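Local coordinates for fucoxanthin chlorophyll a/c-binding protein Lhcq3 (Chaetoceros gracilis, PDB 6L4U) that binds chlorophyll a, chlorophyll c1 and carotenoids and probably serves as a membrane-embedded light-harvesting antenna of a diatom photosystem, at residues X[65-70]-X[169-174]; X[91-96]-X[113-118]; X[183-188]-X[196-201]. One frame throughout, in Å; residues are numbered along the deposited sequence.

Contact 1 (X[65-70]-X[169-174]); sequences SELKHG and DSELNN. With CLA (chlorophyll a), chain B.
Leu-67 and Glu-171 meet where the two long helices of the chlorophyll a/b-binding fold, 56-85 and 161-190, cross; the short axes here run 9.1 Å apart at 65°. The carboxylate chain of Glu-171 can be followed outward along one face of a chlorophyll a. Its CB lies 3.5 Å from C1B of the macrocycle, and CG follows, 3.5 Å from the pyrrole nitrogen NB. CG is anti to the backbone N (chi1 178°) and the chain stays extended beyond it, which carries the carboxylate past ring B to the centre of the macrocycle. There OE1 ligates the magnesium at 2.4 Å. The other oxygen faces the partner helix: the methyl CD1 of Leu-67 packs against OE2 at 3.3 Å, the two side chains crossing at about a right angle, and the same oxygen forms a salt bridge with Arg-71, one turn beyond Leu-67. Leu-67 CD1 also touches Leu-172 CD2, at 3.8 Å, joining the two leucines at the middle of the crossing. Leu-172 CD2 in turn lies 3.9 Å from OE1 of Glu-66, whose OE2 ligates the magnesium of a second chlorophyll a and whose side chain touches Arg-176. Each helix thus contributes a glutamate followed by a leucine, consistent with the pseudo-twofold pairing of these helices in the family. Leucine branches meet between the helices while each carboxylate holds a magnesium, so the acidic charge buried here is probably balanced by metal and, at Glu-171, by arginine.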
loop_
_atom_site.group_PDB
_atom_site.type_symbol
_atom_site.label_atom_id
_atom_site.label_comp_id
_atom_site.label_asym_id
_atom_site.label_seq_id
_atom_site.Cartn_x
_atom_site.Cartn_y
_atom_site.Cartn_z
ATOM N N SER X 65 -12.436 71.287 -33.033
ATOM C CA SER X 65 -11.153 71.444 -32.371
ATOM C C SER X 65 -10.557 72.819 -32.614
ATOM O O SER X 65 -9.875 73.350 -31.735
ATOM C CB SER X 65 -10.179 70.374 -32.838
ATOM O OG SER X 65 -8.904 70.665 -32.317
ATOM N N GLU X 66 -10.782 73.397 -33.797
ATOM C CA GLU X 66 -10.370 74.777 -34.034
ATOM C C GLU X 66 -11.179 75.738 -33.183
ATOM O O GLU X 66 -10.640 76.716 -32.653
ATOM C CB GLU X 66 -10.523 75.126 -35.512
ATOM C CG GLU X 66 -9.987 76.497 -35.884
ATOM C CD GLU X 66 -10.322 76.885 -37.306
ATOM O OE1 GLU X 66 -11.454 76.609 -37.746
ATOM O OE2 GLU X 66 -9.453 77.464 -37.984
ATOM N N LEU X 67 -12.474 75.464 -33.031
ATOM C CA LEU X 67 -13.330 76.308 -32.210
ATOM C C LEU X 67 -12.964 76.202 -30.737
ATOM O O LEU X 67 -13.018 77.196 -30.009
ATOM C CB LEU X 67 -14.790 75.926 -32.432
ATOM C CG LEU X 67 -15.828 76.792 -31.729
ATOM C CD1 LEU X 67 -15.828 78.175 -32.332
ATOM C CD2 LEU X 67 -17.196 76.157 -31.830
ATOM N N LYS X 68 -12.562 75.016 -30.282
ATOM C CA LYS X 68 -12.188 74.881 -28.881
ATOM C C LYS X 68 -10.773 75.371 -28.625
ATOM O O LYS X 68 -10.494 75.891 -27.540
ATOM C CB LYS X 68 -12.342 73.438 -28.415
ATOM C CG LYS X 68 -12.437 73.325 -26.908
ATOM C CD LYS X 68 -12.430 71.899 -26.454
ATOM C CE LYS X 68 -13.788 71.273 -26.629
ATOM N NZ LYS X 68 -13.724 69.825 -26.307
ATOM N N HIS X 69 -9.868 75.213 -29.594
ATOM C CA HIS X 69 -8.551 75.829 -29.473
ATOM C C HIS X 69 -8.653 77.343 -29.492
ATOM O O HIS X 69 -7.851 78.026 -28.850
ATOM C CB HIS X 69 -7.632 75.376 -30.603
ATOM C CG HIS X 69 -6.905 74.098 -30.334
ATOM N ND1 HIS X 69 -7.398 72.871 -30.718
ATOM C CD2 HIS X 69 -5.705 73.856 -29.758
ATOM C CE1 HIS X 69 -6.543 71.927 -30.373
ATOM N NE2 HIS X 69 -5.507 72.497 -29.786
ATOM N N GLY X 70 -9.632 77.875 -30.224
ATOM C CA GLY X 70 -9.816 79.314 -30.266
ATOM C C GLY X 70 -10.319 79.874 -28.953
ATOM O O GLY X 70 -9.763 80.841 -28.429
ATOM N N ASP X 169 -17.842 83.759 -37.717
ATOM C CA ASP X 169 -16.594 84.090 -38.390
ATOM C C ASP X 169 -15.707 84.932 -37.494
ATOM O O ASP X 169 -14.483 84.778 -37.509
ATOM C CB ASP X 169 -16.863 84.838 -39.690
ATOM C CG ASP X 169 -17.810 84.104 -40.589
ATOM O OD1 ASP X 169 -17.993 82.893 -40.381
ATOM O OD2 ASP X 169 -18.377 84.734 -41.503
ATOM N N SER X 170 -16.304 85.825 -36.713
ATOM C CA SER X 170 -15.528 86.625 -35.785
ATOM C C SER X 170 -15.109 85.840 -34.554
ATOM O O SER X 170 -14.143 86.231 -33.894
ATOM C CB SER X 170 -16.318 87.864 -35.372
ATOM O OG SER X 170 -15.590 88.618 -34.424
ATOM N N GLU X 171 -15.807 84.750 -34.223
ATOM C CA GLU X 171 -15.317 83.866 -33.171
ATOM C C GLU X 171 -14.079 83.118 -33.630
ATOM O O GLU X 171 -13.092 83.024 -32.891
ATOM C CB GLU X 171 -16.402 82.875 -32.742
ATOM C CG GLU X 171 -15.926 81.901 -31.670
ATOM C CD GLU X 171 -17.033 81.325 -30.805
ATOM O OE1 GLU X 171 -18.186 81.776 -30.887
ATOM O OE2 GLU X 171 -16.740 80.407 -30.018
ATOM N N LEU X 172 -14.108 82.599 -34.858
ATOM C CA LEU X 172 -12.983 81.827 -35.364
ATOM C C LEU X 172 -11.784 82.715 -35.656
ATOM O O LEU X 172 -10.654 82.354 -35.316
ATOM C CB LEU X 172 -13.404 81.051 -36.610
ATOM C CG LEU X 172 -14.276 79.828 -36.317
ATOM C CD1 LEU X 172 -14.643 79.102 -37.592
ATOM C CD2 LEU X 172 -13.575 78.892 -35.352
ATOM N N ASN X 173 -12.010 83.888 -36.260
ATOM C CA ASN X 173 -10.905 84.785 -36.593
ATOM C C ASN X 173 -10.237 85.341 -35.343
ATOM O O ASN X 173 -9.011 85.495 -35.308
ATOM C CB ASN X 173 -11.394 85.926 -37.479
ATOM C CG ASN X 173 -11.504 85.528 -38.931
ATOM O OD1 ASN X 173 -10.532 85.598 -39.678
ATOM N ND2 ASN X 173 -12.692 85.112 -39.341
ATOM N N ASN X 174 -11.019 85.644 -34.307
ATOM C CA ASN X 174 -10.411 86.025 -33.037
ATOM C C ASN X 174 -9.793 84.823 -32.348
ATOM O O ASN X 174 -8.858 84.973 -31.558
ATOM C CB ASN X 174 -11.438 86.699 -32.130
ATOM C CG ASN X 174 -11.813 88.087 -32.607
ATOM O OD1 ASN X 174 -11.306 89.089 -32.102
ATOM N ND2 ASN X 174 -12.700 88.152 -33.591
HETATM MG MG CLA B . -18.506 82.454 -28.660
HETATM C CHA CLA B . -21.699 81.123 -28.616
HETATM C CHB CLA B . -19.546 84.607 -31.034
HETATM C CHC CLA B . -15.524 84.012 -28.313
HETATM C CHD CLA B . -17.739 80.413 -25.676
HETATM N NA CLA B . -20.302 82.846 -29.619
HETATM C C1A CLA B . -21.417 82.221 -29.598
HETATM C C2A CLA B . -22.463 82.668 -30.587
HETATM C C3A CLA B . -21.710 83.708 -31.365
HETATM C C4A CLA B . -20.435 83.719 -30.612
HETATM C CMA CLA B . -21.400 83.047 -32.697
HETATM C CAA CLA B . -23.553 83.473 -29.876
HETATM C CBA CLA B . -24.522 84.177 -30.821
HETATM C CGA CLA B . -25.292 85.205 -30.027
HETATM O O1A CLA B . -25.261 86.385 -30.328
HETATM O O2A CLA B . -26.083 84.787 -28.885
HETATM N NB CLA B . -17.666 84.083 -29.539
HETATM C C1B CLA B . -18.200 84.815 -30.499
HETATM C C2B CLA B . -17.335 85.880 -31.024
HETATM C C3B CLA B . -16.108 85.720 -30.217
HETATM C C4B CLA B . -16.440 84.570 -29.323
HETATM C CMB CLA B . -17.683 86.841 -32.112
HETATM C CAB CLA B . -14.860 86.523 -30.287
HETATM C CBB CLA B . -14.310 87.081 -29.226
HETATM N NC CLA B . -16.988 82.242 -27.284
HETATM C C1C CLA B . -15.863 82.976 -27.323
HETATM C C2C CLA B . -14.900 82.669 -26.237
HETATM C C3C CLA B . -15.562 81.615 -25.469
HETATM C C4C CLA B . -16.828 81.434 -26.209
HETATM C CMC CLA B . -13.561 83.261 -25.951
HETATM C CAC CLA B . -15.057 80.904 -24.244
HETATM C CBC CLA B . -15.562 81.673 -23.047
HETATM N ND CLA B . -19.401 81.159 -27.383
HETATM C C1D CLA B . -19.050 80.304 -26.297
HETATM C C2D CLA B . -20.080 79.342 -25.878
HETATM C C3D CLA B . -21.156 79.691 -26.841
HETATM C C4D CLA B . -20.687 80.720 -27.632
HETATM C CMD CLA B . -20.159 78.279 -24.831
HETATM C CAD CLA B . -22.533 79.387 -27.282
HETATM O OBD CLA B . -23.284 78.493 -26.778
HETATM C CBD CLA B . -22.895 80.259 -28.410
HETATM C CGD CLA B . -23.154 79.387 -29.601
HETATM O O1D CLA B . -24.160 78.706 -29.663
HETATM O O2D CLA B . -22.226 79.356 -30.715
HETATM C CED CLA B . -22.691 78.969 -32.005
HETATM C C1 CLA B . -26.506 85.734 -27.908
#

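Contact 2 (X[91-96]-X[113-118]); sequences GMLSSD and AVPDAG. With KC1 (Chlorophyll c1), chain C.
The start of helix 116-134 and the preceding loop build one end of a chlorophyll c1 pocket, in which Pro-115 meets Leu-93 and Ser-94 of the 91-96 loop. Leu-93 and the proline ring cross obliquely, with the CD2 branch 3.7 Å from Pro-115 CD. Together they border the keto oxygen of the pigment's fifth ring: OBD lies 3.4 Å from Leu-93 CG and 3.6 Å from Pro-115 CD, so this oxygen meets carbon from both segments. With CG anti to the backbone N (chi1 172°), Leu-93 sends both its methyl branches to OBD. One residue on, Ser-94 presents its CB to the methyl ester of the pigment, 3.3 Å from O2D, while its OG rests 3.6 Å from Pro-115 CG. That hydroxyl oxygen is engaged within its own loop, accepting a bond from the backbone N of Val-97 and a weak one from Asp-96 N in an ST turn, which should fix its rotation against the proline. Ala-117 comes to the ester as well, its CB 3.6 Å from O1D. Gly-118 leaves room for the keto group, since any side-chain carbon there would run into OBD; its N bonds to Pro-115 O (2.8 Å) in the opening turn. Helix 99-103 lies behind the loop, Phe-99 and Leu-102 packing on Leu-93, so the contact joins the connection following helix 56-85 to the proline just ahead of helix 116-134.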
loop_
_atom_site.group_PDB
_atom_site.type_symbol
_atom_site.label_atom_id
_atom_site.label_comp_id
_atom_site.label_asym_id
_atom_site.label_seq_id
_atom_site.Cartn_x
_atom_site.Cartn_y
_atom_site.Cartn_z
ATOM N N GLY X 91 -8.084 90.252 -2.141
ATOM C CA GLY X 91 -8.258 89.336 -1.034
ATOM C C GLY X 91 -7.384 88.101 -1.047
ATOM O O GLY X 91 -6.203 88.158 -1.399
ATOM N N MET X 92 -7.967 86.974 -0.650
ATOM C CA MET X 92 -7.252 85.718 -0.483
ATOM C C MET X 92 -7.786 84.705 -1.483
ATOM O O MET X 92 -9.002 84.520 -1.594
ATOM C CB MET X 92 -7.424 85.181 0.939
ATOM C CG MET X 92 -6.849 86.066 2.028
ATOM S SD MET X 92 -5.060 86.228 1.969
ATOM C CE MET X 92 -4.551 84.596 2.498
ATOM N N LEU X 93 -6.881 84.060 -2.221
ATOM C CA LEU X 93 -7.289 82.922 -3.037
ATOM C C LEU X 93 -7.537 81.697 -2.171
ATOM O O LEU X 93 -8.523 80.979 -2.368
ATOM C CB LEU X 93 -6.231 82.619 -4.096
ATOM C CG LEU X 93 -6.432 81.328 -4.893
ATOM C CD1 LEU X 93 -7.478 81.513 -5.965
ATOM C CD2 LEU X 93 -5.132 80.856 -5.498
ATOM N N SER X 94 -6.660 81.453 -1.203
ATOM C CA SER X 94 -6.824 80.348 -0.270
ATOM C C SER X 94 -6.514 80.820 1.142
ATOM O O SER X 94 -6.451 82.025 1.399
ATOM C CB SER X 94 -5.923 79.175 -0.651
ATOM O OG SER X 94 -4.560 79.497 -0.458
ATOM N N SER X 95 -6.336 79.875 2.066
ATOM C CA SER X 95 -5.999 80.223 3.440
ATOM C C SER X 95 -4.609 80.831 3.563
ATOM O O SER X 95 -4.388 81.663 4.448
ATOM C CB SER X 95 -6.101 78.987 4.332
ATOM O OG SER X 95 -7.454 78.662 4.598
ATOM N N ASP X 96 -3.673 80.444 2.696
ATOM C CA ASP X 96 -2.307 80.928 2.783
ATOM C C ASP X 96 -1.791 81.580 1.509
ATOM O O ASP X 96 -0.668 82.095 1.515
ATOM C CB ASP X 96 -1.360 79.782 3.171
ATOM C CG ASP X 96 -1.613 79.269 4.572
ATOM O OD1 ASP X 96 -2.102 80.049 5.416
ATOM O OD2 ASP X 96 -1.317 78.084 4.834
ATOM N N ALA X 113 1.919 78.177 -8.027
ATOM C CA ALA X 113 1.633 78.525 -6.644
ATOM C C ALA X 113 0.143 78.518 -6.336
ATOM O O ALA X 113 -0.249 78.840 -5.211
ATOM C CB ALA X 113 2.240 79.885 -6.303
ATOM N N VAL X 114 -0.688 78.174 -7.309
ATOM C CA VAL X 114 -2.094 77.855 -7.035
ATOM C C VAL X 114 -2.148 76.571 -6.216
ATOM O O VAL X 114 -1.370 75.641 -6.497
ATOM C CB VAL X 114 -2.864 77.717 -8.354
ATOM C CG1 VAL X 114 -4.294 77.251 -8.138
ATOM C CG2 VAL X 114 -2.852 79.033 -9.105
ATOM N N PRO X 115 -2.977 76.491 -5.169
ATOM C CA PRO X 115 -3.025 75.274 -4.348
ATOM C C PRO X 115 -3.527 74.065 -5.121
ATOM O O PRO X 115 -4.209 74.187 -6.141
ATOM C CB PRO X 115 -3.994 75.645 -3.222
ATOM C CG PRO X 115 -3.950 77.114 -3.150
ATOM C CD PRO X 115 -3.697 77.607 -4.534
ATOM N N ASP X 116 -3.165 72.882 -4.617
ATOM C CA ASP X 116 -3.526 71.638 -5.287
ATOM C C ASP X 116 -5.018 71.366 -5.203
ATOM O O ASP X 116 -5.567 70.666 -6.060
ATOM C CB ASP X 116 -2.735 70.478 -4.690
ATOM C CG ASP X 116 -1.250 70.619 -4.919
ATOM O OD1 ASP X 116 -0.496 69.699 -4.547
ATOM O OD2 ASP X 116 -0.834 71.654 -5.476
ATOM N N ALA X 117 -5.692 71.915 -4.191
ATOM C CA ALA X 117 -7.145 71.882 -4.162
ATOM C C ALA X 117 -7.755 72.939 -5.068
ATOM O O ALA X 117 -8.956 72.884 -5.342
ATOM C CB ALA X 117 -7.646 72.066 -2.731
ATOM N N GLY X 118 -6.961 73.896 -5.533
ATOM C CA GLY X 118 -7.454 74.913 -6.435
ATOM C C GLY X 118 -7.487 74.431 -7.866
ATOM O O GLY X 118 -8.440 74.705 -8.597
HETATM N NB KC1 C . -15.545 76.598 -4.121
HETATM N ND KC1 C . -11.881 77.445 -5.623
HETATM C C1A KC1 C . -11.758 77.222 -2.435
HETATM C C1B KC1 C . -15.943 76.517 -2.857
HETATM C C1C KC1 C . -15.487 76.792 -7.183
HETATM C C1D KC1 C . -11.276 77.625 -6.911
HETATM C C2A KC1 C . -11.595 77.124 -0.929
HETATM C C2B KC1 C . -17.398 76.301 -2.656
HETATM C C2C KC1 C . -15.715 76.888 -8.642
HETATM C C2D KC1 C . -9.809 77.840 -6.909
HETATM C C3A KC1 C . -13.012 76.840 -0.474
HETATM C C3B KC1 C . -17.880 76.258 -4.053
HETATM C C3C KC1 C . -14.377 77.212 -9.162
HETATM C C3D KC1 C . -9.552 77.768 -5.447
HETATM C C4A KC1 C . -13.696 76.838 -1.796
HETATM C C4B KC1 C . -16.646 76.455 -4.859
HETATM C C4C KC1 C . -13.552 77.271 -7.930
HETATM C C4D KC1 C . -10.765 77.548 -4.812
HETATM C CAA KC1 C . -11.211 78.412 -0.210
HETATM C CAB KC1 C . -19.267 76.081 -4.552
HETATM C CAC KC1 C . -13.955 77.446 -10.589
HETATM C CAD KC1 C . -8.508 77.850 -4.401
HETATM C CBA KC1 C . -9.851 78.308 0.478
HETATM C CBB KC1 C . -19.850 77.004 -5.296
HETATM C CBC KC1 C . -13.747 76.090 -11.212
HETATM C CBD KC1 C . -9.135 77.644 -3.081
HETATM C CED KC1 C . -6.969 75.286 -0.952
HETATM C CGA KC1 C . -9.807 77.285 1.588
HETATM C CGD KC1 C . -8.577 76.375 -2.515
HETATM C CHA KC1 C . -10.590 77.468 -3.353
HETATM C CHB KC1 C . -15.006 76.613 -1.738
HETATM C CHC KC1 C . -16.639 76.477 -6.327
HETATM C CHD KC1 C . -12.120 77.584 -8.103
HETATM C CMA KC1 C . -13.099 75.439 0.118
HETATM C CMB KC1 C . -18.170 76.169 -1.374
HETATM C CMC KC1 C . -17.001 76.696 -9.399
HETATM C CMD KC1 C . -8.740 78.075 -7.937
HETATM N NA KC1 C . -12.947 77.039 -2.882
HETATM N NC KC1 C . -14.224 77.015 -6.781
HETATM O O1A KC1 C . -8.743 76.782 1.906
HETATM O O1D KC1 C . -9.161 75.316 -2.660
HETATM O O2A KC1 C . -11.004 76.876 2.302
HETATM O O2D KC1 C . -7.341 76.398 -1.760
HETATM O OBD KC1 C . -7.256 78.042 -4.613
HETATM MG MG KC1 C . -13.725 77.227 -4.794
#

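Contact 3 (X[183-188]-X[196-201]); sequences MSFISA and PALTNN. With LMT (dodecyl-beta-D-maltoside), chain D; LMT (dodecyl-beta-D-maltoside), chain E.
Leu-198 and Phe-185 both carry CG anti to their carbonyl carbons (chi1 -66° and -70°), and these torsions bring the leucine's CD1 to the edge of the ring, near its plane and 3.7 Å from Phe-185 CD1. In this light-harvesting fold the contact lays the C-terminal tail back on the last turns of the long helix 161-190. Leu-198 points toward that helix and supplies the tail's side of the packing: its CB also faces Ala-188 CB at 4.2 Å, and CD1 approaches Ser-184 OG, a hydroxyl hydrogen-bonded to Ala-181 O. Phe-204 closes over the site from the chain terminus, edge-to-face with Phe-185, and Ser-184, Phe-185 and Leu-198 also line the pocket of a fucoxanthin-type carotenoid. On the other flank of the tail sit two dodecyl maltoside molecules. Replacing Asn-201 by an alanine would probably cost the sugar its amide donor and leave the backbone N of Ala-203 without the OD1 acceptor, setting the tail's end freer to move. As it stands, one maltoside hydroxyl bridges the tail: O2' accepts from Asn-201 ND2 at 3.0 Å and donates to Ala-197 O at 2.7 Å.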
loop_
_atom_site.group_PDB
_atom_site.type_symbol
_atom_site.label_atom_id
_atom_site.label_comp_id
_atom_site.label_asym_id
_atom_site.label_seq_id
_atom_site.Cartn_x
_atom_site.Cartn_y
_atom_site.Cartn_z
ATOM N N MET X 183 0.767 81.486 -28.260
ATOM C CA MET X 183 2.003 80.815 -28.644
ATOM C C MET X 183 3.158 81.801 -28.750
ATOM O O MET X 183 4.317 81.412 -28.587
ATOM C CB MET X 183 1.821 80.067 -29.964
ATOM C CG MET X 183 1.086 78.738 -29.844
ATOM S SD MET X 183 1.459 77.824 -28.337
ATOM C CE MET X 183 3.078 77.166 -28.723
ATOM N N SER X 184 2.863 83.075 -29.017
ATOM C CA SER X 184 3.905 84.093 -28.976
ATOM C C SER X 184 4.274 84.454 -27.547
ATOM O O SER X 184 5.432 84.785 -27.277
ATOM C CB SER X 184 3.456 85.343 -29.724
ATOM O OG SER X 184 2.625 86.144 -28.907
ATOM N N PHE X 185 3.314 84.390 -26.625
ATOM C CA PHE X 185 3.568 84.804 -25.249
ATOM C C PHE X 185 4.432 83.786 -24.521
ATOM O O PHE X 185 5.281 84.158 -23.704
ATOM C CB PHE X 185 2.253 84.996 -24.489
ATOM C CG PHE X 185 1.440 86.193 -24.926
ATOM C CD1 PHE X 185 1.941 87.139 -25.809
ATOM C CD2 PHE X 185 0.158 86.361 -24.439
ATOM C CE1 PHE X 185 1.177 88.221 -26.195
ATOM C CE2 PHE X 185 -0.604 87.441 -24.819
ATOM C CZ PHE X 185 -0.098 88.370 -25.700
ATOM N N ILE X 186 4.222 82.500 -24.803
ATOM C CA ILE X 186 5.054 81.452 -24.224
ATOM C C ILE X 186 6.435 81.467 -24.863
ATOM O O ILE X 186 7.447 81.251 -24.183
ATOM C CB ILE X 186 4.354 80.092 -24.395
ATOM C CG1 ILE X 186 2.972 80.130 -23.750
ATOM C CG2 ILE X 186 5.156 78.974 -23.757
ATOM C CD1 ILE X 186 2.083 78.993 -24.175
ATOM N N SER X 187 6.505 81.748 -26.165
ATOM C CA SER X 187 7.791 81.801 -26.853
ATOM C C SER X 187 8.602 83.015 -26.418
ATOM O O SER X 187 9.835 82.962 -26.377
ATOM C CB SER X 187 7.572 81.819 -28.362
ATOM O OG SER X 187 8.804 81.892 -29.050
ATOM N N ALA X 188 7.926 84.116 -26.089
ATOM C CA ALA X 188 8.629 85.284 -25.573
ATOM C C ALA X 188 9.067 85.082 -24.132
ATOM O O ALA X 188 10.078 85.652 -23.709
ATOM C CB ALA X 188 7.747 86.524 -25.681
ATOM N N PRO X 196 9.426 90.522 -31.943
ATOM C CA PRO X 196 10.058 91.837 -31.747
ATOM C C PRO X 196 9.239 92.808 -30.917
ATOM O O PRO X 196 9.789 93.820 -30.469
ATOM C CB PRO X 196 10.243 92.354 -33.180
ATOM C CG PRO X 196 9.242 91.602 -33.987
ATOM C CD PRO X 196 9.155 90.248 -33.363
ATOM N N ALA X 197 7.954 92.548 -30.693
ATOM C CA ALA X 197 7.139 93.503 -29.957
ATOM C C ALA X 197 7.100 93.232 -28.461
ATOM O O ALA X 197 6.465 93.995 -27.729
ATOM C CB ALA X 197 5.716 93.516 -30.508
ATOM N N LEU X 198 7.752 92.175 -27.989
ATOM C CA LEU X 198 7.695 91.778 -26.588
ATOM C C LEU X 198 9.088 91.538 -26.020
ATOM O O LEU X 198 9.276 90.708 -25.129
ATOM C CB LEU X 198 6.830 90.533 -26.411
ATOM C CG LEU X 198 5.337 90.669 -26.713
ATOM C CD1 LEU X 198 4.695 89.304 -26.845
ATOM C CD2 LEU X 198 4.646 91.485 -25.642
ATOM N N THR X 199 10.084 92.266 -26.529
ATOM C CA THR X 199 11.464 92.030 -26.115
ATOM C C THR X 199 11.721 92.564 -24.710
ATOM O O THR X 199 12.118 91.815 -23.810
ATOM C CB THR X 199 12.427 92.668 -27.114
ATOM O OG1 THR X 199 12.411 94.091 -26.949
ATOM C CG2 THR X 199 12.023 92.320 -28.534
ATOM N N ASN X 200 11.494 93.858 -24.501
ATOM C CA ASN X 200 11.725 94.495 -23.206
ATOM C C ASN X 200 10.437 94.652 -22.413
ATOM O O ASN X 200 10.219 95.667 -21.746
ATOM C CB ASN X 200 12.414 95.842 -23.388
ATOM C CG ASN X 200 11.876 96.618 -24.570
ATOM O OD1 ASN X 200 10.740 96.421 -25.001
ATOM N ND2 ASN X 200 12.691 97.517 -25.095
ATOM N N ASN X 201 9.568 93.661 -22.484
ATOM C CA ASN X 201 8.332 93.678 -21.718
ATOM C C ASN X 201 8.560 93.007 -20.368
ATOM O O ASN X 201 9.094 91.894 -20.319
ATOM C CB ASN X 201 7.230 92.968 -22.494
ATOM C CG ASN X 201 5.848 93.292 -21.977
ATOM O OD1 ASN X 201 5.508 92.962 -20.843
ATOM N ND2 ASN X 201 5.037 93.927 -22.813
HETATM C C1B LMT D . 12.024 97.683 -28.556
HETATM C C2B LMT D . 12.850 98.903 -28.151
HETATM C C3B LMT D . 13.883 99.232 -29.226
HETATM C C4B LMT D . 14.738 98.008 -29.548
HETATM C C5B LMT D . 13.842 96.832 -29.926
HETATM C C6B LMT D . 14.672 95.576 -30.159
HETATM O O1B LMT D . 11.178 98.031 -29.654
HETATM O O2B LMT D . 11.986 100.021 -27.925
HETATM O O3B LMT D . 14.720 100.303 -28.776
HETATM O "O4'" LMT D . 15.622 98.301 -30.634
HETATM O O5B LMT D . 12.885 96.586 -28.889
HETATM O O6B LMT D . 13.813 94.489 -30.514
HETATM C "C1'" LMT D . 7.398 97.166 -31.040
HETATM C "C2'" LMT D . 7.464 97.230 -29.519
HETATM C "C3'" LMT D . 8.808 97.804 -29.063
HETATM C "C4'" LMT D . 10.019 97.209 -29.804
HETATM C "C5'" LMT D . 9.723 97.140 -31.303
HETATM C "C6'" LMT D . 10.837 96.501 -32.113
HETATM O "O1'" LMT D . 6.152 96.640 -31.484
HETATM O "O2'" LMT D . 6.395 98.040 -29.019
HETATM O "O3'" LMT D . 8.895 97.577 -27.651
HETATM O "O5'" LMT D . 8.510 96.422 -31.532
HETATM O "O6'" LMT D . 10.578 96.822 -33.481
HETATM C C1 LMT D . 5.965 96.876 -32.875
HETATM C C2 LMT D . 4.591 96.366 -33.283
HETATM C C3 LMT D . 4.513 96.205 -34.795
HETATM C C4 LMT D . 3.200 95.559 -35.215
HETATM C C5 LMT D . 3.102 95.508 -36.732
HETATM C C6 LMT D . 1.953 94.619 -37.183
HETATM C C7 LMT D . 1.882 94.573 -38.702
HETATM C C8 LMT D . 0.666 93.788 -39.172
HETATM C C9 LMT D . 0.375 94.063 -40.640
HETATM C C10 LMT D . -1.048 93.650 -40.994
HETATM C C11 LMT D . -1.448 94.217 -42.348
HETATM C C12 LMT D . -2.929 94.048 -42.609
HETATM C C1B LMT E . 6.258 99.675 -22.483
HETATM C C2B LMT E . 6.539 99.362 -21.015
HETATM C C3B LMT E . 5.403 99.888 -20.141
HETATM C C4B LMT E . 5.127 101.366 -20.403
HETATM C C5B LMT E . 4.947 101.621 -21.897
HETATM C C6B LMT E . 4.812 103.110 -22.193
HETATM O O1B LMT E . 5.092 98.973 -22.921
HETATM O O2B LMT E . 6.677 97.950 -20.828
HETATM O O3B LMT E . 5.738 99.703 -18.761
HETATM O "O4'" LMT E . 3.939 101.753 -19.706
HETATM O O5B LMT E . 6.059 101.088 -22.634
HETATM O O6B LMT E . 4.640 103.302 -23.602
HETATM C "C1'" LMT E . 3.866 96.921 -26.328
HETATM C "C2'" LMT E . 5.173 96.429 -25.719
HETATM C "C3'" LMT E . 5.385 97.027 -24.328
HETATM C "C4'" LMT E . 5.164 98.543 -24.282
HETATM C "C5'" LMT E . 3.870 98.923 -25.008
HETATM C "C6'" LMT E . 3.738 100.428 -25.178
HETATM O "O1'" LMT E . 3.772 96.492 -27.680
HETATM O "O2'" LMT E . 5.162 94.999 -25.637
HETATM O "O3'" LMT E . 6.719 96.720 -23.909
HETATM O "O5'" LMT E . 3.855 98.346 -26.315
HETATM O "O6'" LMT E . 4.865 100.913 -25.916
HETATM C C1 LMT E . 2.611 97.037 -28.301
HETATM C C2 LMT E . 2.595 96.655 -29.773
HETATM C C3 LMT E . 1.238 96.972 -30.385
HETATM C C4 LMT E . 1.111 96.345 -31.766
HETATM C C5 LMT E . -0.331 96.400 -32.254
HETATM C C6 LMT E . -0.454 95.757 -33.627
HETATM C C7 LMT E . -1.903 95.420 -33.951
HETATM C C8 LMT E . -1.974 94.210 -34.874
HETATM C C9 LMT E . -1.341 92.999 -34.201
HETATM C C10 LMT E . -1.077 91.882 -35.199
HETATM C C11 LMT E . -0.244 90.789 -34.547
HETATM C C12 LMT E . 0.437 89.937 -35.591
#

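In the fold
All three contacts bury most of their touching residues, yet they differ in depth. The centre of contact 1 lies about 8 Å from the centre of the chain, those of contacts 3 and 2 about 19 Å and 24 Å. Contacts 1 and 3 share helix 161-190, their nearest atoms about 8 Å apart: the first joins it to helix 56-85, the second to the tail that follows it. Contact 2 belongs to the stretch of chain between the two helices of contact 1 and involves neither. Chemistry differs with place: carboxylates on magnesium in contact 1, carbon packed around pigment oxygens in contact 2, apolar tail packing bordered by detergent sugars in contact 3.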